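Long-range contacts in esterase (uncultured bacterium pCosCE1, PDB 7ATL), which hydrolyses carboxylic esters and also transfers acyl groups promiscuously, as a family VIII carboxylesterase of the beta-lactamase clan: residues S44-K52 and T219-P230; Y70-Q81 and V193-L204. All blocks are in the same frame, centred on the assembly; numbering follows the deposited sequence.

Contact 1. Residues S44-K52 and T219-P230; sequences SGYADREQK and TAYHDTAAEPEP
The phenolic oxygen of Tyr221, in strand 221-222 of the small sheet, is held by two groups of the turn that follows strand 37-44. The backbone N of Arg49 donates to Tyr221 OH at 2.8 Å, while the hydroxyl gives its own proton to OE1 of Glu50, also at 2.8 Å, on its syn side but well out of the carboxylate plane. Tyrosine suits this place because one hydroxyl both accepts and donates at the end of a rigid ring. The bend of Glu50 at chi2 (84°) folds its carboxylate back to the ring edge, where OE2 forms a salt bridge with NH2 of Arg49 at 3.0 Å, nearly in the guanidinium plane. The same NH2 donates to Pro228 O at 2.7 Å; NH1 adds a weaker bond to that carbonyl, which proline offers although it lacks an N-H. Ala47 and Asp48 form a classic beta bulge beyond strand 37-44; Thr219 N bonds to Ala47 O and Thr219 OG1 to Asp48 OD2. Asp48 OD1 accepts from Gln51 N, an Asx motif overlapping the type I turn Arg49-Lys52. Arg49 is thus shared between a carboxylate and a carbonyl, and its charge probably steadies Glu50 as an anion.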
loop_
_atom_site.group_PDB
_atom_site.type_symbol
_atom_site.label_atom_id
_atom_site.label_comp_id
_atom_site.label_asym_id
_atom_site.label_seq_id
_atom_site.Cartn_x
_atom_site.Cartn_y
_atom_site.Cartn_z
ATOM N N SER A 44 -18.558 -8.604 4.402
ATOM C CA SER A 44 -19.879 -8.186 3.864
ATOM C C SER A 44 -19.917 -8.409 2.348
ATOM O O SER A 44 -18.855 -8.285 1.711
ATOM C CB SER A 44 -20.149 -6.730 4.165
ATOM O OG SER A 44 -20.118 -6.441 5.554
ATOM N N GLY A 45 -21.100 -8.652 1.780
ATOM C CA GLY A 45 -21.307 -8.717 0.323
ATOM C C GLY A 45 -20.565 -9.893 -0.299
ATOM O O GLY A 45 -20.280 -10.874 0.413
ATOM N N TYR A 46 -20.193 -9.767 -1.574
ATOM C CA TYR A 46 -19.663 -10.887 -2.402
ATOM C C TYR A 46 -18.168 -10.703 -2.724
ATOM O O TYR A 46 -17.700 -9.599 -3.025
ATOM C CB TYR A 46 -20.492 -11.023 -3.684
ATOM C CG TYR A 46 -21.969 -11.338 -3.522
ATOM C CD1 TYR A 46 -22.397 -12.563 -3.021
ATOM C CD2 TYR A 46 -22.945 -10.442 -3.944
ATOM C CE1 TYR A 46 -23.742 -12.872 -2.901
ATOM C CE2 TYR A 46 -24.295 -10.734 -3.832
ATOM C CZ TYR A 46 -24.689 -11.951 -3.306
ATOM O OH TYR A 46 -26.010 -12.254 -3.216
ATOM N N ALA A 47 -17.425 -11.799 -2.650
ATOM C CA ALA A 47 -16.090 -11.964 -3.256
ATOM C C ALA A 47 -16.267 -11.826 -4.764
ATOM O O ALA A 47 -15.490 -11.067 -5.369
ATOM C CB ALA A 47 -15.506 -13.315 -2.909
ATOM N N ASP A 48 -17.257 -12.554 -5.308
ATOM C CA ASP A 48 -17.724 -12.493 -6.719
ATOM C C ASP A 48 -19.261 -12.364 -6.755
ATOM O O ASP A 48 -19.946 -13.309 -6.335
ATOM C CB ASP A 48 -17.224 -13.715 -7.493
ATOM C CG ASP A 48 -17.362 -13.531 -8.996
ATOM O OD1 ASP A 48 -18.511 -13.398 -9.488
ATOM O OD2 ASP A 48 -16.326 -13.466 -9.658
ATOM N N ARG A 49 -19.781 -11.250 -7.281
ATOM C CA ARG A 49 -21.240 -10.965 -7.401
ATOM C C ARG A 49 -21.893 -11.930 -8.393
ATOM O O ARG A 49 -22.883 -12.567 -8.033
ATOM C CB ARG A 49 -21.495 -9.532 -7.875
ATOM C CG ARG A 49 -22.868 -8.978 -7.499
ATOM C CD ARG A 49 -23.119 -7.564 -8.009
ATOM N NE ARG A 49 -22.450 -7.433 -9.297
ATOM C CZ ARG A 49 -22.088 -6.294 -9.882
ATOM N NH1 ARG A 49 -22.349 -5.113 -9.335
ATOM N NH2 ARG A 49 -21.450 -6.354 -11.038
ATOM N N GLU A 50 -21.343 -12.044 -9.594
ATOM C CA GLU A 50 -21.945 -12.845 -10.687
ATOM C C GLU A 50 -22.070 -14.313 -10.239
ATOM O O GLU A 50 -23.122 -14.873 -10.511
ATOM C CB GLU A 50 -21.166 -12.628 -11.990
ATOM C CG GLU A 50 -21.218 -11.180 -12.500
ATOM C CD GLU A 50 -20.203 -10.207 -11.900
ATOM O OE1 GLU A 50 -19.178 -10.666 -11.321
ATOM O OE2 GLU A 50 -20.432 -8.985 -12.003
ATOM N N GLN A 51 -21.108 -14.895 -9.513
ATOM C CA GLN A 51 -21.227 -16.283 -8.958
ATOM C C GLN A 51 -21.917 -16.300 -7.571
ATOM O O GLN A 51 -21.974 -17.389 -6.938
ATOM C CB GLN A 51 -19.856 -16.943 -8.797
ATOM C CG GLN A 51 -19.022 -17.010 -10.064
ATOM C CD GLN A 51 -17.654 -17.594 -9.783
ATOM O OE1 GLN A 51 -17.047 -18.229 -10.643
ATOM N NE2 GLN A 51 -17.151 -17.396 -8.570
ATOM N N LYS A 52 -22.409 -15.153 -7.091
ATOM C CA LYS A 52 -22.935 -14.957 -5.711
ATOM C C LYS A 52 -22.092 -15.775 -4.726
ATOM O O LYS A 52 -22.675 -16.525 -3.939
ATOM C CB LYS A 52 -24.421 -15.326 -5.617
ATOM C CG LYS A 52 -25.142 -15.503 -6.951
ATOM C CD LYS A 52 -26.627 -15.217 -6.906
ATOM C CE LYS A 52 -26.918 -13.799 -6.459
ATOM N NZ LYS A 52 -28.083 -13.226 -7.174
ATOM N N THR A 219 -12.719 -11.200 -6.608
ATOM C CA THR A 219 -12.809 -10.595 -7.948
ATOM C C THR A 219 -12.719 -9.062 -7.840
ATOM O O THR A 219 -13.527 -8.447 -7.090
ATOM C CB THR A 219 -14.108 -11.079 -8.586
ATOM O OG1 THR A 219 -14.021 -12.493 -8.422
ATOM C CG2 THR A 219 -14.275 -10.611 -10.017
ATOM N N ALA A 220 -11.819 -8.458 -8.609
ATOM C CA ALA A 220 -11.653 -6.993 -8.672
ATOM C C ALA A 220 -12.775 -6.377 -9.510
ATOM O O ALA A 220 -12.980 -6.824 -10.667
ATOM C CB ALA A 220 -10.300 -6.664 -9.256
ATOM N N TYR A 221 -13.433 -5.362 -8.966
ATOM C CA TYR A 221 -14.486 -4.551 -9.622
ATOM C C TYR A 221 -13.984 -3.109 -9.645
ATOM O O TYR A 221 -13.064 -2.814 -8.821
ATOM C CB TYR A 221 -15.818 -4.641 -8.862
ATOM C CG TYR A 221 -16.436 -6.012 -8.859
ATOM C CD1 TYR A 221 -15.976 -6.992 -7.998
ATOM C CD2 TYR A 221 -17.463 -6.339 -9.733
ATOM C CE1 TYR A 221 -16.498 -8.274 -8.022
ATOM C CE2 TYR A 221 -18.006 -7.612 -9.761
ATOM C CZ TYR A 221 -17.524 -8.583 -8.900
ATOM O OH TYR A 221 -18.033 -9.852 -8.935
ATOM N N HIS A 222 -14.565 -2.264 -10.505
ATOM C CA HIS A 222 -14.294 -0.809 -10.548
ATOM C C HIS A 222 -15.617 -0.054 -10.709
ATOM O O HIS A 222 -16.569 -0.715 -11.121
ATOM C CB HIS A 222 -13.285 -0.495 -11.656
ATOM C CG HIS A 222 -13.916 -0.333 -12.989
ATOM N ND1 HIS A 222 -14.191 0.927 -13.510
ATOM C CD2 HIS A 222 -14.349 -1.263 -13.880
ATOM C CE1 HIS A 222 -14.750 0.763 -14.696
ATOM N NE2 HIS A 222 -14.862 -0.587 -14.947
ATOM N N ASP A 223 -15.648 1.256 -10.410
ATOM C CA ASP A 223 -16.867 2.118 -10.370
ATOM C C ASP A 223 -17.239 2.547 -11.796
ATOM O O ASP A 223 -16.340 3.025 -12.523
ATOM C CB ASP A 223 -16.673 3.366 -9.500
ATOM C CG ASP A 223 -15.783 3.241 -8.255
ATOM O OD1 ASP A 223 -16.031 2.357 -7.394
ATOM O OD2 ASP A 223 -14.865 4.080 -8.120
ATOM N N THR A 224 -18.514 2.380 -12.184
ATOM C CA THR A 224 -19.051 2.676 -13.550
ATOM C C THR A 224 -20.338 3.495 -13.432
ATOM O O THR A 224 -20.668 3.867 -12.295
ATOM C CB THR A 224 -19.384 1.408 -14.354
ATOM O OG1 THR A 224 -18.639 0.315 -13.819
ATOM C CG2 THR A 224 -19.109 1.541 -15.841
ATOM N N ALA A 225 -21.002 3.746 -14.572
ATOM C CA ALA A 225 -22.328 4.402 -14.729
ATOM C C ALA A 225 -23.093 4.405 -13.391
ATOM O O ALA A 225 -23.036 5.427 -12.674
ATOM C CB ALA A 225 -23.107 3.732 -15.849
ATOM N N ALA A 226 -23.788 3.318 -13.054
ATOM C CA ALA A 226 -24.433 3.129 -11.735
ATOM C C ALA A 226 -23.656 2.039 -10.989
ATOM O O ALA A 226 -23.061 2.340 -9.935
ATOM C CB ALA A 226 -25.905 2.795 -11.898
ATOM N N GLU A 227 -23.611 0.837 -11.563
ATOM C CA GLU A 227 -23.144 -0.396 -10.880
ATOM C C GLU A 227 -21.672 -0.635 -11.214
ATOM O O GLU A 227 -21.192 -0.180 -12.256
ATOM C CB GLU A 227 -24.044 -1.574 -11.271
ATOM C CG GLU A 227 -25.490 -1.423 -10.806
ATOM C CD GLU A 227 -25.689 -1.331 -9.295
ATOM O OE1 GLU A 227 -25.278 -2.277 -8.580
ATOM O OE2 GLU A 227 -26.249 -0.306 -8.829
ATOM N N PRO A 228 -20.918 -1.308 -10.308
ATOM C CA PRO A 228 -19.547 -1.744 -10.575
ATOM C C PRO A 228 -19.452 -3.000 -11.455
ATOM O O PRO A 228 -20.135 -3.956 -11.145
ATOM C CB PRO A 228 -18.975 -2.096 -9.183
ATOM C CG PRO A 228 -20.017 -1.670 -8.180
ATOM C CD PRO A 228 -21.326 -1.644 -8.937
ATOM N N GLU A 229 -18.599 -2.985 -12.487
ATOM C CA GLU A 229 -18.345 -4.148 -13.386
ATOM C C GLU A 229 -16.958 -4.715 -13.082
ATOM O O GLU A 229 -16.087 -4.003 -12.581
ATOM C CB GLU A 229 -18.496 -3.741 -14.858
ATOM C CG GLU A 229 -17.292 -2.981 -15.440
ATOM C CD GLU A 229 -17.428 -2.402 -16.852
ATOM O OE1 GLU A 229 -16.414 -1.865 -17.384
ATOM O OE2 GLU A 229 -18.546 -2.471 -17.422
ATOM N N PRO A 230 -16.692 -6.009 -13.385
ATOM C CA PRO A 230 -15.360 -6.596 -13.191
ATOM C C PRO A 230 -14.281 -5.910 -14.032
ATOM O O PRO A 230 -14.595 -5.396 -15.077
ATOM C CB PRO A 230 -15.501 -8.057 -13.641
ATOM C CG PRO A 230 -16.995 -8.323 -13.522
ATOM C CD PRO A 230 -17.662 -7.000 -13.869
#

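Contact 2. Residues Y70-Q81 and V193-L204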
loop_
_atom_site.group_PDB
_atom_site.type_symbol
_atom_site.label_atom_id
_atom_site.label_comp_id
_atom_site.label_asym_id
_atom_site.label_seq_id
_atom_site.Cartn_x
_atom_site.Cartn_y
_atom_site.Cartn_z
ATOM N N TYR A 70 4.314 -3.470 3.973
ATOM C CA TYR A 70 4.929 -4.820 4.015
ATOM C C TYR A 70 6.430 -4.736 3.704
ATOM O O TYR A 70 7.233 -5.273 4.491
ATOM C CB TYR A 70 4.187 -5.778 3.082
ATOM C CG TYR A 70 3.029 -6.489 3.740
ATOM C CD1 TYR A 70 3.207 -7.235 4.890
ATOM C CD2 TYR A 70 1.746 -6.399 3.233
ATOM C CE1 TYR A 70 2.158 -7.895 5.500
ATOM C CE2 TYR A 70 0.679 -7.042 3.827
ATOM C CZ TYR A 70 0.893 -7.801 4.959
ATOM O OH TYR A 70 -0.147 -8.435 5.552
ATOM N N ILE A 71 6.817 -4.111 2.587
ATOM C CA ILE A 71 8.231 -4.142 2.115
ATOM C C ILE A 71 9.017 -3.062 2.867
ATOM O O ILE A 71 10.231 -3.299 3.141
ATOM C CB ILE A 71 8.337 -4.023 0.587
ATOM C CG1 ILE A 71 7.506 -5.093 -0.116
ATOM C CG2 ILE A 71 9.791 -4.077 0.146
ATOM C CD1 ILE A 71 7.944 -6.499 0.176
ATOM N N THR A 72 8.362 -1.959 3.235
ATOM C CA THR A 72 8.943 -0.962 4.169
ATOM C C THR A 72 9.310 -1.676 5.482
ATOM O O THR A 72 10.440 -1.471 5.969
ATOM C CB THR A 72 7.995 0.218 4.383
ATOM O OG1 THR A 72 7.807 0.840 3.110
ATOM C CG2 THR A 72 8.521 1.206 5.404
ATOM N N LEU A 73 8.423 -2.524 6.015
ATOM C CA LEU A 73 8.714 -3.316 7.245
ATOM C C LEU A 73 9.954 -4.189 7.027
ATOM O O LEU A 73 10.769 -4.247 7.942
ATOM C CB LEU A 73 7.548 -4.211 7.686
ATOM C CG LEU A 73 7.885 -5.072 8.910
ATOM C CD1 LEU A 73 8.431 -4.198 10.025
ATOM C CD2 LEU A 73 6.696 -5.849 9.410
ATOM N N ALA A 74 10.075 -4.879 5.895
ATOM C CA ALA A 74 11.234 -5.758 5.624
ATOM C C ALA A 74 12.526 -4.932 5.734
ATOM O O ALA A 74 13.456 -5.377 6.428
ATOM C CB ALA A 74 11.078 -6.415 4.278
ATOM N N ALA A 75 12.562 -3.764 5.095
ATOM C CA ALA A 75 13.695 -2.809 5.097
ATOM C C ALA A 75 14.009 -2.328 6.518
ATOM O O ALA A 75 15.206 -2.272 6.876
ATOM C CB ALA A 75 13.363 -1.616 4.232
ATOM N N MET A 76 12.989 -1.904 7.270
ATOM C CA MET A 76 13.203 -1.336 8.618
ATOM C C MET A 76 13.796 -2.410 9.535
ATOM O O MET A 76 14.658 -2.082 10.399
ATOM C CB MET A 76 11.905 -0.808 9.212
ATOM C CG MET A 76 11.419 0.461 8.552
ATOM S SD MET A 76 12.650 1.730 8.259
ATOM C CE MET A 76 13.246 1.992 9.927
ATOM N N ARG A 77 13.406 -3.656 9.339
ATOM C CA ARG A 77 14.006 -4.772 10.107
ATOM C C ARG A 77 15.478 -4.917 9.713
ATOM O O ARG A 77 16.313 -5.131 10.614
ATOM C CB ARG A 77 13.214 -6.068 9.922
ATOM C CG ARG A 77 11.872 -6.033 10.627
ATOM C CD ARG A 77 11.311 -7.426 10.753
ATOM N NE ARG A 77 12.012 -8.103 11.818
ATOM C CZ ARG A 77 12.604 -9.283 11.730
ATOM N NH1 ARG A 77 12.559 -9.988 10.610
ATOM N NH2 ARG A 77 13.237 -9.759 12.786
ATOM N N MET A 78 15.789 -4.811 8.426
ATOM C CA MET A 78 17.174 -5.025 7.935
ATOM C C MET A 78 18.019 -3.887 8.501
ATOM O O MET A 78 19.190 -4.104 8.841
ATOM C CB MET A 78 17.239 -5.036 6.406
ATOM C CG MET A 78 17.026 -6.401 5.814
ATOM S SD MET A 78 16.830 -6.301 4.026
ATOM C CE MET A 78 16.653 -8.029 3.598
ATOM N N ILE A 79 17.408 -2.715 8.613
ATOM C CA ILE A 79 18.068 -1.485 9.125
ATOM C C ILE A 79 18.319 -1.637 10.631
ATOM O O ILE A 79 19.419 -1.277 11.079
ATOM C CB ILE A 79 17.216 -0.259 8.760
ATOM C CG1 ILE A 79 17.443 0.140 7.300
ATOM C CG2 ILE A 79 17.481 0.887 9.716
ATOM C CD1 ILE A 79 16.328 0.945 6.689
ATOM N N GLU A 80 17.355 -2.167 11.380
ATOM C CA GLU A 80 17.526 -2.469 12.827
ATOM C C GLU A 80 18.766 -3.330 13.023
ATOM O O GLU A 80 19.565 -3.026 13.910
ATOM C CB GLU A 80 16.325 -3.223 13.375
ATOM C CG GLU A 80 15.320 -2.313 14.013
ATOM C CD GLU A 80 14.215 -3.090 14.698
ATOM O OE1 GLU A 80 14.096 -4.350 14.489
ATOM O OE2 GLU A 80 13.457 -2.424 15.396
ATOM N N GLN A 81 18.926 -4.351 12.196
ATOM C CA GLN A 81 20.069 -5.297 12.279
ATOM C C GLN A 81 21.335 -4.700 11.655
ATOM O O GLN A 81 22.345 -5.402 11.577
ATOM C CB GLN A 81 19.744 -6.564 11.494
ATOM C CG GLN A 81 18.302 -7.009 11.649
ATOM C CD GLN A 81 18.219 -8.278 12.436
ATOM O OE1 GLN A 81 19.241 -8.827 12.823
ATOM N NE2 GLN A 81 17.002 -8.735 12.662
ATOM N N VAL A 193 12.842 -12.954 0.474
ATOM C CA VAL A 193 13.137 -11.867 1.454
ATOM C C VAL A 193 11.893 -11.617 2.312
ATOM O O VAL A 193 11.987 -11.636 3.544
ATOM C CB VAL A 193 13.593 -10.576 0.765
ATOM C CG1 VAL A 193 13.710 -9.465 1.779
ATOM C CG2 VAL A 193 14.905 -10.760 0.022
ATOM N N PHE A 194 10.752 -11.376 1.684
ATOM C CA PHE A 194 9.487 -11.103 2.406
ATOM C C PHE A 194 9.149 -12.279 3.330
ATOM O O PHE A 194 8.662 -12.049 4.459
ATOM C CB PHE A 194 8.324 -10.879 1.439
ATOM C CG PHE A 194 7.006 -10.695 2.142
ATOM C CD1 PHE A 194 6.740 -9.521 2.836
ATOM C CD2 PHE A 194 6.048 -11.707 2.143
ATOM C CE1 PHE A 194 5.528 -9.346 3.488
ATOM C CE2 PHE A 194 4.834 -11.535 2.797
ATOM C CZ PHE A 194 4.575 -10.349 3.469
ATOM N N ASN A 195 9.330 -13.510 2.842
ATOM C CA ASN A 195 8.942 -14.713 3.619
ATOM C C ASN A 195 9.817 -14.760 4.881
ATOM O O ASN A 195 9.248 -14.793 5.991
ATOM C CB ASN A 195 8.969 -15.995 2.785
ATOM C CG ASN A 195 8.478 -17.182 3.590
ATOM O OD1 ASN A 195 7.373 -17.172 4.134
ATOM N ND2 ASN A 195 9.320 -18.185 3.730
ATOM N N HIS A 196 11.136 -14.669 4.710
ATOM C CA HIS A 196 12.156 -14.729 5.792
ATOM C C HIS A 196 12.064 -13.515 6.718
ATOM O O HIS A 196 12.172 -13.731 7.935
ATOM C CB HIS A 196 13.571 -14.898 5.225
ATOM C CG HIS A 196 13.762 -16.205 4.540
ATOM N ND1 HIS A 196 14.755 -16.412 3.607
ATOM C CD2 HIS A 196 13.071 -17.365 4.627
ATOM C CE1 HIS A 196 14.685 -17.649 3.159
ATOM N NE2 HIS A 196 13.664 -18.255 3.776
ATOM N N TRP A 197 11.827 -12.309 6.198
ATOM C CA TRP A 197 11.953 -11.053 6.993
ATOM C C TRP A 197 10.615 -10.606 7.564
ATOM O O TRP A 197 10.647 -9.903 8.563
ATOM C CB TRP A 197 12.630 -9.942 6.188
ATOM C CG TRP A 197 14.089 -10.210 6.065
ATOM C CD1 TRP A 197 14.687 -11.020 5.156
ATOM C CD2 TRP A 197 15.123 -9.751 6.941
ATOM N NE1 TRP A 197 16.036 -11.034 5.360
ATOM C CE2 TRP A 197 16.331 -10.284 6.465
ATOM C CE3 TRP A 197 15.155 -8.911 8.056
ATOM C CZ2 TRP A 197 17.551 -10.039 7.079
ATOM C CZ3 TRP A 197 16.364 -8.638 8.655
ATOM C CH2 TRP A 197 17.547 -9.197 8.162
ATOM N N VAL A 198 9.494 -11.024 6.985
ATOM C CA VAL A 198 8.159 -10.569 7.468
ATOM C C VAL A 198 7.238 -11.765 7.737
ATOM O O VAL A 198 6.829 -11.919 8.896
ATOM C CB VAL A 198 7.557 -9.527 6.506
ATOM C CG1 VAL A 198 6.177 -9.054 6.945
ATOM C CG2 VAL A 198 8.493 -8.334 6.363
ATOM N N ALA A 199 6.897 -12.575 6.739
ATOM C CA ALA A 199 5.786 -13.551 6.853
ATOM C C ALA A 199 6.022 -14.524 8.025
ATOM O O ALA A 199 5.074 -14.776 8.810
ATOM C CB ALA A 199 5.625 -14.298 5.556
ATOM N N GLN A 200 7.223 -15.087 8.123
ATOM C CA GLN A 200 7.553 -16.099 9.163
ATOM C C GLN A 200 7.597 -15.429 10.532
ATOM O O GLN A 200 6.847 -15.829 11.407
ATOM C CB GLN A 200 8.813 -16.893 8.804
ATOM C CG GLN A 200 8.544 -17.900 7.684
ATOM C CD GLN A 200 9.693 -18.848 7.434
ATOM O OE1 GLN A 200 9.538 -20.055 7.545
ATOM N NE2 GLN A 200 10.863 -18.312 7.124
ATOM N N PRO A 201 8.424 -14.389 10.765
ATOM C CA PRO A 201 8.430 -13.686 12.050
ATOM C C PRO A 201 7.062 -13.243 12.586
ATOM O O PRO A 201 6.854 -13.372 13.777
ATOM C CB PRO A 201 9.270 -12.443 11.747
ATOM C CG PRO A 201 10.254 -12.924 10.693
ATOM C CD PRO A 201 9.460 -13.893 9.845
ATOM N N LEU A 202 6.181 -12.736 11.717
ATOM C CA LEU A 202 4.845 -12.200 12.099
ATOM C C LEU A 202 3.790 -13.319 12.088
ATOM O O LEU A 202 2.626 -13.009 12.422
ATOM C CB LEU A 202 4.446 -11.066 11.138
ATOM C CG LEU A 202 5.087 -9.693 11.379
ATOM C CD1 LEU A 202 4.406 -8.602 10.556
ATOM C CD2 LEU A 202 5.026 -9.321 12.848
ATOM N N GLY A 203 4.164 -14.545 11.687
ATOM C CA GLY A 203 3.259 -15.709 11.589
ATOM C C GLY A 203 2.125 -15.526 10.581
ATOM O O GLY A 203 1.059 -16.141 10.766
ATOM N N LEU A 204 2.333 -14.764 9.509
ATOM C CA LEU A 204 1.270 -14.475 8.507
ATOM C C LEU A 204 0.828 -15.793 7.861
ATOM O O LEU A 204 1.686 -16.637 7.616
ATOM C CB LEU A 204 1.815 -13.499 7.454
ATOM C CG LEU A 204 2.319 -12.137 7.957
ATOM C CD1 LEU A 204 2.635 -11.229 6.787
ATOM C CD2 LEU A 204 1.321 -11.457 8.878
#
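Met78 lies across the indole of Trp197, the two side chains roughly at right angles. CG stands beside the backbone N, anti to the carbonyl carbon (chi1 -89°), which takes the chain from CB out over the indole; CG makes a CH-pi contact 3.6 Å from the six-membered ring centroid. With the chain extended beyond CG, SD rides higher above the same face as a distant Met-aromatic contact, and CE comes down 3.5 Å from Trp197 NE1 while also touching Val193 CG1. Unbranched and flexible methionine suits such a broad flat surface. Arg77 NH1 donates to Trp197 O at 2.8 Å, supplying a donor where Pro201, four residues on, has no N-H; Arg77 NE is held by Ile288 O. Small Ala74 lets the axes close to 8.9 Å and sets CB against Val198 CG2. Phe194 turns its edge to the face of Tyr70 in an offset T-shaped pair, planes 85° apart. A Schellman motif with Gly203 as C-prime residue ends the second helix, and the flanking Leu202 and Leu204 meet Leu73, tip to tip, and Tyr70. Helix 70-80 crosses helix 193-199 at 73°; helix 174-186 packs on Ile71, Ala74 and Met78, helix 271-283 on Tyr70, Leu202 and Leu204.

Overall arrangement
Contact 1 and contact 2 lie on opposite sides of the chain's centre, their own centres 33 Å apart and their nearest atoms about 17 Å apart. Along the chain they are nested: 70-81 and 193-204 both fall within the loop that 44-52 and 219-230 close. Contact 1 joins the turn after edge strand 37-44 of the large antiparallel sheet to a small three-stranded one, whereas contact 2 belongs to the helical part. Contact 2 is nearer the probable active site: Ile71 lies near, without touching, an SxxK pattern (Ser65, Lys68) consistent with the serine-lysine chemistry of this family, and the Phe194 side chain is about 7 Å from a bound di(hydroxyethyl)ether.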